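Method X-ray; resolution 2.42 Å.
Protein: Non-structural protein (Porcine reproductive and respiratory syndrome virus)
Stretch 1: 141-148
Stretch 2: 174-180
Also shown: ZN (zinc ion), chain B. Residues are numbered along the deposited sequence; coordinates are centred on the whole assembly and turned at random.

Stretch 1, residues 141-148: YANSLHVS
Stretch 2 (174-180) CPFECAM

Stretch 1 is a hairpin: strand 141-142, a loop at 143-146, then strand 147-148. Tyr-141 N to Ser-148 O (2.7 Å) and Ser-148 N to Tyr-141 O (2.8 Å) are backbone hydrogen bonds that pair its strands. Stretch 2 has no regular helix or strand and ends the chain. Loop 144-146 runs in the same sense as 176-179, with CA of Ser-144 4.2 Å from CA of Phe-176 and CA of His-146 4.6 Å from CA of Ala-179.

The CA-to-CB bonds of Ala-142 and Val-147 point toward stretch 2; those of Pro-175, Phe-176 and Ala-179 point toward the hairpin. Ser-144, Leu-145 and His-146 point away overall. The Phe-176 ring (chi1 53°, p; chi2 80°) sits against Ala-142 and Val-147. Its CE2 lies 4.0 Å from Ala-142 CB, at the ring edge, and 3.4 Å from Val-147 CG1 (chi1 m). The same CG1 meets Ala-179 CB at 3.5 Å, so one methyl touches both apolar neighbours. Pro-175 CB comes 3.7 Å from Asn-143 O.

Two backbone carbonyls bring the chains together. Met-180 N donates a weak hydrogen bond to Leu-145 O (3.3 Å), which Ala-179 CA also approaches at 3.2 Å. Pro-175 O takes a similar CA-H contact from Ser-144 CA (3.2 Å). A water bridges Ser-144 O (2.6 Å) and Cys-178 N (3.0 Å).

Zinc clamps the end: His-146 ND1 (chi1 m) binds ZN at 2.2 Å, terminal Met-180 OXT at 2.1 Å.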

# COMPACT_ATOMS: atom_id res chain seq x y z
N TYR A 141 -6.36 -8.85 -4.26
CA TYR A 141 -6.85 -10.06 -3.64
C TYR A 141 -7.94 -10.56 -4.55
O TYR A 141 -8.65 -9.76 -5.15
CB TYR A 141 -7.38 -9.75 -2.25
CG TYR A 141 -6.26 -9.36 -1.32
CD1 TYR A 141 -5.72 -10.28 -0.44
CD2 TYR A 141 -5.68 -8.09 -1.39
CE1 TYR A 141 -4.62 -9.96 0.35
CE2 TYR A 141 -4.58 -7.76 -0.61
CZ TYR A 141 -4.05 -8.70 0.26
OH TYR A 141 -2.95 -8.40 1.02
N ALA A 142 -8.09 -11.88 -4.66
CA ALA A 142 -9.10 -12.40 -5.57
C ALA A 142 -9.50 -13.84 -5.33
O ALA A 142 -8.90 -14.55 -4.53
CB ALA A 142 -8.60 -12.25 -7.00
N ASN A 143 -10.55 -14.24 -6.04
CA ASN A 143 -11.05 -15.60 -6.04
C ASN A 143 -11.47 -15.82 -7.49
O ASN A 143 -10.97 -15.12 -8.37
CB ASN A 143 -12.20 -15.82 -5.03
CG ASN A 143 -13.42 -14.94 -5.28
OD1 ASN A 143 -14.29 -14.83 -4.42
ND2 ASN A 143 -13.50 -14.33 -6.46
N SER A 144 -12.38 -16.75 -7.75
CA SER A 144 -12.78 -17.03 -9.12
C SER A 144 -13.78 -16.06 -9.77
O SER A 144 -14.05 -16.15 -10.97
CB SER A 144 -13.33 -18.46 -9.21
OG SER A 144 -14.47 -18.63 -8.39
N LEU A 145 -14.31 -15.11 -9.00
CA LEU A 145 -15.27 -14.16 -9.53
C LEU A 145 -14.98 -12.70 -9.24
O LEU A 145 -15.41 -11.82 -9.98
CB LEU A 145 -16.68 -14.48 -9.01
CG LEU A 145 -17.42 -15.62 -9.72
CD1 LEU A 145 -18.35 -16.32 -8.74
CD2 LEU A 145 -18.18 -15.07 -10.92
N HIS A 146 -14.26 -12.42 -8.16
CA HIS A 146 -14.00 -11.04 -7.80
C HIS A 146 -12.57 -10.70 -7.43
O HIS A 146 -11.74 -11.58 -7.21
CB HIS A 146 -14.93 -10.66 -6.65
CG HIS A 146 -16.33 -11.15 -6.83
ND1 HIS A 146 -17.23 -10.53 -7.67
CD2 HIS A 146 -16.97 -12.23 -6.32
CE1 HIS A 146 -18.37 -11.20 -7.66
NE2 HIS A 146 -18.24 -12.23 -6.85
N VAL A 147 -12.29 -9.40 -7.37
CA VAL A 147 -10.97 -8.92 -6.99
C VAL A 147 -11.15 -7.69 -6.11
O VAL A 147 -12.21 -7.07 -6.10
CB VAL A 147 -10.09 -8.52 -8.22
CG1 VAL A 147 -9.92 -9.71 -9.15
CG2 VAL A 147 -10.69 -7.34 -8.94
N SER A 148 -10.10 -7.34 -5.37
CA SER A 148 -10.11 -6.18 -4.49
C SER A 148 -8.67 -5.80 -4.18
O SER A 148 -7.75 -6.59 -4.40
CB SER A 148 -10.85 -6.49 -3.19
OG SER A 148 -10.94 -5.35 -2.36
N CYS A 174 -4.24 -17.96 -13.12
CA CYS A 174 -5.02 -16.76 -12.82
C CYS A 174 -6.24 -17.26 -12.06
O CYS A 174 -6.99 -18.09 -12.56
CB CYS A 174 -5.46 -16.06 -14.11
SG CYS A 174 -6.34 -14.48 -13.83
N PRO A 175 -6.45 -16.76 -10.83
CA PRO A 175 -7.59 -17.17 -10.00
C PRO A 175 -8.96 -17.08 -10.67
O PRO A 175 -9.89 -17.79 -10.30
CB PRO A 175 -7.49 -16.24 -8.79
CG PRO A 175 -6.01 -16.01 -8.69
CD PRO A 175 -5.63 -15.77 -10.13
N PHE A 176 -9.08 -16.21 -11.66
CA PHE A 176 -10.36 -15.99 -12.33
C PHE A 176 -10.29 -15.96 -13.85
O PHE A 176 -9.20 -15.89 -14.44
CB PHE A 176 -10.95 -14.68 -11.83
CG PHE A 176 -10.00 -13.52 -11.96
CD1 PHE A 176 -9.82 -12.88 -13.18
CD2 PHE A 176 -9.25 -13.09 -10.86
CE1 PHE A 176 -8.91 -11.83 -13.31
CE2 PHE A 176 -8.34 -12.05 -10.99
CZ PHE A 176 -8.16 -11.42 -12.21
N GLU A 177 -11.46 -16.00 -14.47
CA GLU A 177 -11.61 -15.94 -15.91
C GLU A 177 -12.24 -14.60 -16.23
O GLU A 177 -11.95 -13.97 -17.24
CB GLU A 177 -12.53 -17.05 -16.39
CG GLU A 177 -11.95 -18.44 -16.28
CD GLU A 177 -10.80 -18.62 -17.24
OE1 GLU A 177 -9.70 -18.09 -16.97
OE2 GLU A 177 -11.01 -19.29 -18.28
N CYS A 178 -13.11 -14.16 -15.32
CA CYS A 178 -13.79 -12.90 -15.48
C CYS A 178 -14.17 -12.33 -14.12
O CYS A 178 -15.15 -12.74 -13.51
CB CYS A 178 -15.04 -13.08 -16.34
SG CYS A 178 -16.06 -11.60 -16.47
N ALA A 179 -13.36 -11.39 -13.65
CA ALA A 179 -13.63 -10.75 -12.38
C ALA A 179 -14.38 -9.47 -12.71
O ALA A 179 -13.89 -8.62 -13.45
CB ALA A 179 -12.32 -10.44 -11.65
N MET A 180 -15.58 -9.35 -12.16
CA MET A 180 -16.42 -8.17 -12.39
C MET A 180 -17.03 -7.83 -11.05
O MET A 180 -17.30 -6.64 -10.78
CB MET A 180 -17.54 -8.47 -13.38
CG MET A 180 -17.11 -8.81 -14.77
SD MET A 180 -18.51 -8.59 -15.87
CE MET A 180 -19.48 -10.04 -15.46
OXT MET A 180 -17.27 -8.81 -10.31
ZN ZN B . -17.06 -8.41 -8.29
O HOH W 1 -14.73 -15.80 -13.46